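Local coordinates for protein aldehyde Dehydrogenase (Burkholderia cenocepacia, PDB 4O6R) that probably oxidises aldehydes to carboxylic acids with NAD(P)+ as coenzyme, and binds adenosine monophosphate in its nucleotide pocket, at residues Thr189-Ile192 against Val193-Met196; Phe158-Met161 against Phe162-Trp165; Ala379-Ala382 against Thr383-Val386. One frame throughout, in Å; residues are numbered along the deposited sequence. Where two conformers were deposited one is given.

Overall arrangement
Each contact is a local one inside a single run of eight residues, so none closes a long loop, and along the chain they lie in series, without nesting or crossing. Contact 2 (158-165) comes first, in the opening turns of helix 159-172, which follows strand 138-153. Contact 1 (189-196) lies on the next helix, 187-199, between strands 176-180 and 206-208. These two helices touch where L160 and T163 pack on T189 and I192, binding consecutive beta-alpha-beta units of the probable nucleotide-binding domain. Contact 3 (379-386), its centre about 43 Å from that of contact 1, leads from strand 375-378 of the other main sheet into short helix 385-388, against strand 395-401.

Contact 1 (Thr189-Ile192 against Val193-Met196)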
loop_
_atom_site.group_PDB
_atom_site.type_symbol
_atom_site.label_atom_id
_atom_site.label_comp_id
_atom_site.label_asym_id
_atom_site.label_seq_id
_atom_site.Cartn_x
_atom_site.Cartn_y
_atom_site.Cartn_z
ATOM N N THR A 189 4.427 25.152 23.702
ATOM C CA THR A 189 4.077 25.309 22.310
ATOM C C THR A 189 4.740 26.531 21.678
ATOM O O THR A 189 5.200 26.500 20.539
ATOM C CB THR A 189 2.545 25.412 22.163
ATOM O OG1 THR A 189 1.958 24.227 22.686
ATOM C CG2 THR A 189 2.155 25.547 20.701
ATOM N N LEU A 190 4.784 27.613 22.440
ATOM C CA LEU A 190 5.473 28.813 22.012
ATOM C C LEU A 190 6.996 28.559 21.878
ATOM O O LEU A 190 7.634 29.101 20.992
ATOM C CB LEU A 190 5.155 29.955 22.983
ATOM C CG LEU A 190 3.682 30.353 23.029
ATOM C CD1 LEU A 190 3.492 31.552 23.936
ATOM C CD2 LEU A 190 3.185 30.727 21.641
ATOM N N ARG A 191 7.582 27.743 22.753
ATOM C CA ARG A 191 8.986 27.361 22.591
ATOM C C ARG A 191 9.210 26.468 21.368
ATOM O O ARG A 191 10.192 26.634 20.653
ATOM C CB ARG A 191 9.520 26.674 23.859
ATOM C CG ARG A 191 10.997 26.273 23.837
ATOM C CD ARG A 191 11.933 27.437 23.529
ATOM N NE ARG A 191 13.344 27.005 23.536
ATOM C CZ ARG A 191 14.295 27.424 22.706
ATOM N NH1 ARG A 191 14.043 28.340 21.764
ATOM N NH2 ARG A 191 15.528 26.928 22.826
ATOM N N ILE A 192 8.285 25.533 21.118
ATOM C CA ILE A 192 8.367 24.696 19.929
ATOM C C ILE A 192 8.392 25.555 18.663
ATOM O O ILE A 192 9.217 25.326 17.785
ATOM C CB ILE A 192 7.211 23.678 19.879
ATOM C CG1 ILE A 192 7.431 22.594 20.918
ATOM C CG2 ILE A 192 7.034 23.052 18.491
ATOM C CD1 ILE A 192 8.682 21.751 20.674
ATOM N N VAL A 193 7.490 26.524 18.539
ATOM C CA VAL A 193 7.445 27.283 17.294
ATOM C C VAL A 193 8.664 28.163 17.160
ATOM O O VAL A 193 9.098 28.444 16.033
ATOM C CB VAL A 193 6.119 28.046 17.084
ATOM C CG1 VAL A 193 6.049 29.270 17.975
ATOM C CG2 VAL A 193 5.963 28.439 15.626
ATOM N N GLU A 194 9.216 28.608 18.287
ATOM C CA GLU A 194 10.498 29.315 18.284
ATOM C C GLU A 194 11.605 28.420 17.716
ATOM O O GLU A 194 12.407 28.871 16.884
ATOM C CB GLU A 194 10.873 29.795 19.700
ATOM C CG GLU A 194 12.047 30.756 19.686
ATOM C CD GLU A 194 12.406 31.256 21.047
ATOM O OE1 GLU A 194 12.244 30.512 22.046
ATOM O OE2 GLU A 194 12.861 32.411 21.098
ATOM N N LEU A 195 11.648 27.155 18.147
ATOM C CA LEU A 195 12.627 26.212 17.591
ATOM C C LEU A 195 12.386 25.988 16.110
ATOM O O LEU A 195 13.340 25.918 15.347
ATOM C CB LEU A 195 12.629 24.856 18.317
ATOM C CG LEU A 195 13.087 24.901 19.772
ATOM C CD1 LEU A 195 12.882 23.578 20.498
ATOM C CD2 LEU A 195 14.538 25.306 19.839
ATOM N N MET A 196 11.118 25.858 15.710
ATOM C CA MET A 196 10.769 25.770 14.296
ATOM C C MET A 196 11.366 26.915 13.468
ATOM O O MET A 196 11.955 26.679 12.404
ATOM C CB MET A 196 9.239 25.705 14.123
ATOM C CG MET A 196 8.651 24.373 14.567
ATOM S SD MET A 196 6.860 24.487 14.481
ATOM C CE MET A 196 6.446 22.756 14.278
#
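R191 and E194, three residues apart on helix 187-199, are joined by a salt bridge in which R191 NH1 lies 2.8 Å from E194 OE1. The bond is bent, with 136° at the hydrogen, and the oxygen is met from above the carboxylate plane; guanidinium and carboxylate stand nearly perpendicular, 83° apart. R191 sends CG away from its backbone N and then folds at chi2 (55°), which turns an otherwise extended chain back along the helix. The same fold lays the guanidinium over the next turn, where the methyl L195 CD2 sits against one of its faces, 3.5 Å from R191 NH2. A branched leucine suits this place because it offers a methyl to the flat cation, and the side chain also packs on L79.

Beneath the side chains runs regular alpha-helical bonding: V193 N to T189 O at 3.0 Å, then E194 N to L190 O, L195 N to R191 O and M196 N to I192 O. On the buried side, I192 CG2 approaches M196 SD loosely at 4.3 Å, and both residues face helices 159-172 and 69-85. V193 and L190 are turned instead to strand 206-208, as befits the helix of a beta-alpha-beta unit.

Farther out, E198 makes a second salt bridge to R191 NH1 and Q10 binds E194 OE2. Because NH1 gives to both E194 and E198, the two carboxylates together probably offset the arginine's charge and limit where NH1 can point, leaving a charged outer strip above an apolar inner surface.

Contact 2 (Phe158-Met161 against Phe162-Trp165)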
loop_
_atom_site.group_PDB
_atom_site.type_symbol
_atom_site.label_atom_id
_atom_site.label_comp_id
_atom_site.label_asym_id
_atom_site.label_seq_id
_atom_site.Cartn_x
_atom_site.Cartn_y
_atom_site.Cartn_z
ATOM N N PHE A 158 -1.351 17.065 27.455
ATOM C CA PHE A 158 -0.038 16.720 26.905
ATOM C C PHE A 158 0.320 17.786 25.882
ATOM O O PHE A 158 0.464 17.503 24.704
ATOM C CB PHE A 158 -0.068 15.346 26.228
ATOM C CG PHE A 158 -0.179 14.166 27.175
ATOM C CD1 PHE A 158 0.884 13.823 27.999
ATOM C CD2 PHE A 158 -1.303 13.355 27.171
ATOM C CE1 PHE A 158 0.821 12.715 28.824
ATOM C CE2 PHE A 158 -1.378 12.231 27.986
ATOM C CZ PHE A 158 -0.320 11.909 28.819
ATOM N N PRO A 159 0.439 19.046 26.321
ATOM C CA PRO A 159 0.577 20.104 25.328
ATOM C C PRO A 159 1.816 19.985 24.466
ATOM O O PRO A 159 1.728 20.218 23.257
ATOM C CB PRO A 159 0.589 21.397 26.142
ATOM C CG PRO A 159 0.728 21.001 27.562
ATOM C CD PRO A 159 0.342 19.561 27.696
ATOM N N LEU A 160 2.946 19.636 25.056
ATOM C CA LEU A 160 4.165 19.502 24.259
ATOM C C LEU A 160 4.010 18.360 23.261
ATOM O O LEU A 160 4.234 18.526 22.063
ATOM C CB LEU A 160 5.376 19.265 25.158
ATOM C CG LEU A 160 6.739 19.103 24.493
ATOM C CD1 LEU A 160 7.076 20.331 23.657
ATOM C CD2 LEU A 160 7.812 18.849 25.538
ATOM N N MET A 161 3.576 17.202 23.734
ATOM C CA MET A 161 3.439 16.038 22.853
ATOM C C MET A 161 2.449 16.311 21.721
ATOM O O MET A 161 2.671 15.891 20.584
ATOM C CB MET A 161 3.016 14.819 23.659
ATOM C CG MET A 161 3.556 13.495 23.162
ATOM S SD MET A 161 3.140 12.218 24.380
ATOM C CE MET A 161 1.330 12.315 24.308
ATOM N N PHE A 162 1.371 17.023 22.031
ATOM C CA PHE A 162 0.363 17.334 21.016
ATOM C C PHE A 162 0.888 18.195 19.894
ATOM O O PHE A 162 0.367 18.095 18.784
ATOM C CB PHE A 162 -0.879 18.010 21.614
ATOM C CG PHE A 162 -1.745 17.090 22.419
ATOM C CD1 PHE A 162 -1.877 15.772 22.089
ATOM C CD2 PHE A 162 -2.447 17.576 23.494
ATOM C CE1 PHE A 162 -2.667 14.932 22.849
ATOM C CE2 PHE A 162 -3.253 16.762 24.229
ATOM C CZ PHE A 162 -3.376 15.438 23.911
ATOM N N THR A 163 1.898 19.038 20.148
ATOM C CA THR A 163 2.508 19.795 19.038
ATOM C C THR A 163 2.973 18.862 17.944
ATOM O O THR A 163 2.765 19.129 16.753
ATOM C CB THR A 163 3.691 20.719 19.445
ATOM O OG1 THR A 163 4.829 19.968 19.888
ATOM C CG2 THR A 163 3.265 21.691 20.539
ATOM N N SER A 164 3.611 17.772 18.345
ATOM C CA SER A 164 4.129 16.789 17.404
ATOM C C SER A 164 3.019 15.936 16.796
ATOM O O SER A 164 3.016 15.700 15.586
ATOM C CB SER A 164 5.187 15.913 18.057
ATOM O OG SER A 164 4.629 15.004 19.008
ATOM N N TRP A 165 2.066 15.484 17.597
ATOM C CA TRP A 165 0.995 14.630 17.047
ATOM C C TRP A 165 0.170 15.346 15.964
ATOM O O TRP A 165 -0.222 14.759 14.966
ATOM C CB TRP A 165 0.055 14.181 18.152
ATOM C CG TRP A 165 0.610 13.178 19.095
ATOM C CD1 TRP A 165 1.926 12.873 19.335
ATOM C CD2 TRP A 165 -0.154 12.354 19.968
ATOM N NE1 TRP A 165 2.019 11.892 20.308
ATOM C CE2 TRP A 165 0.754 11.564 20.711
ATOM C CE3 TRP A 165 -1.534 12.160 20.151
ATOM C CZ2 TRP A 165 0.322 10.585 21.626
ATOM C CZ3 TRP A 165 -1.965 11.200 21.087
ATOM C CH2 TRP A 165 -1.035 10.434 21.805
#
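F158 O accepts the backbone N of F162 at 2.9 Å and so closes the first turn of helix 159-172 with F158 at the N-cap position. This helix is the crossover of a beta-alpha-beta unit between strands 138-153 and 176-180, in what is probably the Rossmann-like coenzyme domain of the family. P159 fits the first turn, where the amide hydrogen that proline lacks would have no helical acceptor.

The same pair also meets through a CH-pi contact: F158 CB stands over the centre of the F162 ring, 4.0 Å from its centroid and 13° off the normal. F162 packs on V154, which binds AMP, but its side chain stands about 8 Å from the nucleotide at the nearest atoms, so it backs the site at second-shell distance. One turn on, W165 N bonds to M161 O at 3.1 Å. M161 was modelled in two conformations, so its side-chain contacts are provisional. In one copy the chain bends at chi3 (62°), laying CE over a face of the indole and also over a face of the F158 ring, while SD makes an oblique Met-aromatic contact with W165; a flexible thioether can adapt to both rings. W165 also has an edge-to-face contact with F456.

In the first turn L160 N is bonded to E94 OE2, whereas the buried F158 N has no partner in the model. T163 and S164 are buried hydroxyl residues, each donating a hydrogen bond to the carbonyl three residues back. T163 OG1 gives to L160 O at 2.7 Å, in the carbonyl plane. S164 OG reaches a lone pair of M161 O, also at 2.7 Å, on the oxygen that already accepts W165 N.

Contact 3 (Ala379-Ala382 against Thr383-Val386); sequences AKHA and TDRV
H381 and D384 bracket a type I beta turn and are bonded twice, once through the backbone and once through the aspartate side chain. D384 N gives its hydrogen to H381 O at 3.0 Å, the bond that closes the turn, although the donor stands well above the carbonyl plane (61° out of it). In return, D384 OD2 accepts from H381 N at 2.8 Å, met from above the plane of the carboxylate. With chi1 at -68°, D384 CG lies opposite its own carbonyl carbon, and the carboxylate swings back across the mouth of the turn. Aspartate suits the place: it is long enough to reach the amide at the head of the turn and short enough to stay folded against it. The bond from H381 N would probably help to stabilise the negative charge of this buried residue; K380 N approaches D384 OD2 to 3.1 Å.

The other oxygen, D384 OD1, comes to the edge of the H381 imidazole, 3.8 Å from CD2; NE2 is too distant for a salt bridge. T383, exposed at the corner, turns OG1 to 3.6 Å from H381 CB. Of the other polar groups, A382 O is bonded by Q388 NE2, and just after the turn R385 N is bonded to Q350 OE1.

Small A379 and A382 let the loop lie close on strand 395-401, where A379 continues the backbone pairing of strand 375-378 with V398. A short, weakly bonded helical turn follows from about R385, with V386 buried and packing on F395 of that strand and on Y343 and A347 of helix 334-349.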
loop_
_atom_site.group_PDB
_atom_site.type_symbol
_atom_site.label_atom_id
_atom_site.label_comp_id
_atom_site.label_asym_id
_atom_site.label_seq_id
_atom_site.Cartn_x
_atom_site.Cartn_y
_atom_site.Cartn_z
ATOM N N ALA A 379 -17.215 0.350 42.413
ATOM C CA ALA A 379 -18.589 0.799 42.107
ATOM C C ALA A 379 -19.615 -0.280 42.371
ATOM O O ALA A 379 -19.341 -1.463 42.207
ATOM C CB ALA A 379 -18.716 1.251 40.674
ATOM N N LYS A 380 -20.810 0.142 42.763
ATOM C CA LYS A 380 -21.904 -0.790 43.008
ATOM C C LYS A 380 -22.399 -1.389 41.696
ATOM O O LYS A 380 -22.702 -2.565 41.667
ATOM C CB LYS A 380 -23.019 -0.082 43.791
ATOM C CG LYS A 380 -24.139 -0.952 44.313
ATOM C CD LYS A 380 -25.190 -0.080 44.998
ATOM C CE LYS A 380 -26.434 -0.878 45.377
ATOM N NZ LYS A 380 -27.569 0.025 45.703
ATOM N N HIS A 381 -22.423 -0.600 40.607
ATOM C CA HIS A 381 -22.869 -1.051 39.268
ATOM C C HIS A 381 -22.066 -0.390 38.125
ATOM O O HIS A 381 -21.600 0.778 38.264
ATOM C CB HIS A 381 -24.361 -0.699 39.024
ATOM C CG HIS A 381 -25.309 -1.109 40.124
ATOM N ND1 HIS A 381 -25.657 -2.420 40.370
ATOM C CD2 HIS A 381 -26.045 -0.363 40.985
ATOM C CE1 HIS A 381 -26.523 -2.472 41.361
ATOM N NE2 HIS A 381 -26.780 -1.235 41.753
ATOM N N ALA A 382 -21.949 -1.087 36.989
ATOM C CA ALA A 382 -21.319 -0.537 35.770
ATOM C C ALA A 382 -22.031 0.700 35.171
ATOM O O ALA A 382 -21.472 1.398 34.314
ATOM C CB ALA A 382 -21.237 -1.595 34.693
ATOM N N THR A 383 -23.279 0.907 35.587
ATOM C CA THR A 383 -24.064 2.048 35.168
ATOM C C THR A 383 -23.929 3.236 36.108
ATOM O O THR A 383 -24.505 4.301 35.845
ATOM C CB THR A 383 -25.549 1.667 35.123
ATOM O OG1 THR A 383 -25.912 1.118 36.393
ATOM C CG2 THR A 383 -25.786 0.644 34.044
ATOM N N ASP A 384 -23.203 3.084 37.215
ATOM C CA ASP A 384 -23.001 4.220 38.093
ATOM C C ASP A 384 -22.282 5.362 37.365
ATOM O O ASP A 384 -21.512 5.126 36.422
ATOM C CB ASP A 384 -22.229 3.811 39.339
ATOM C CG ASP A 384 -23.039 2.891 40.255
ATOM O OD1 ASP A 384 -24.304 2.869 40.180
ATOM O OD2 ASP A 384 -22.405 2.190 41.068
ATOM N N ARG A 385 -22.528 6.587 37.826
ATOM C CA ARG A 385 -21.921 7.765 37.224
ATOM C C ARG A 385 -20.403 7.662 37.053
ATOM O O ARG A 385 -19.886 7.960 35.972
ATOM C CB ARG A 385 -22.299 9.044 37.973
ATOM C CG ARG A 385 -23.796 9.413 37.864
ATOM C CD ARG A 385 -24.122 10.817 38.371
ATOM N NE ARG A 385 -23.388 11.827 37.615
ATOM C CZ ARG A 385 -23.109 13.070 38.014
ATOM N NH1 ARG A 385 -23.496 13.528 39.198
ATOM N NH2 ARG A 385 -22.416 13.869 37.205
ATOM N N VAL A 386 -19.682 7.229 38.086
ATOM C CA VAL A 386 -18.221 7.224 37.995
ATOM C C VAL A 386 -17.697 6.080 37.138
ATOM O O VAL A 386 -16.508 6.041 36.835
ATOM C CB VAL A 386 -17.469 7.273 39.352
ATOM C CG1 VAL A 386 -17.780 8.556 40.098
ATOM C CG2 VAL A 386 -17.713 6.033 40.192
#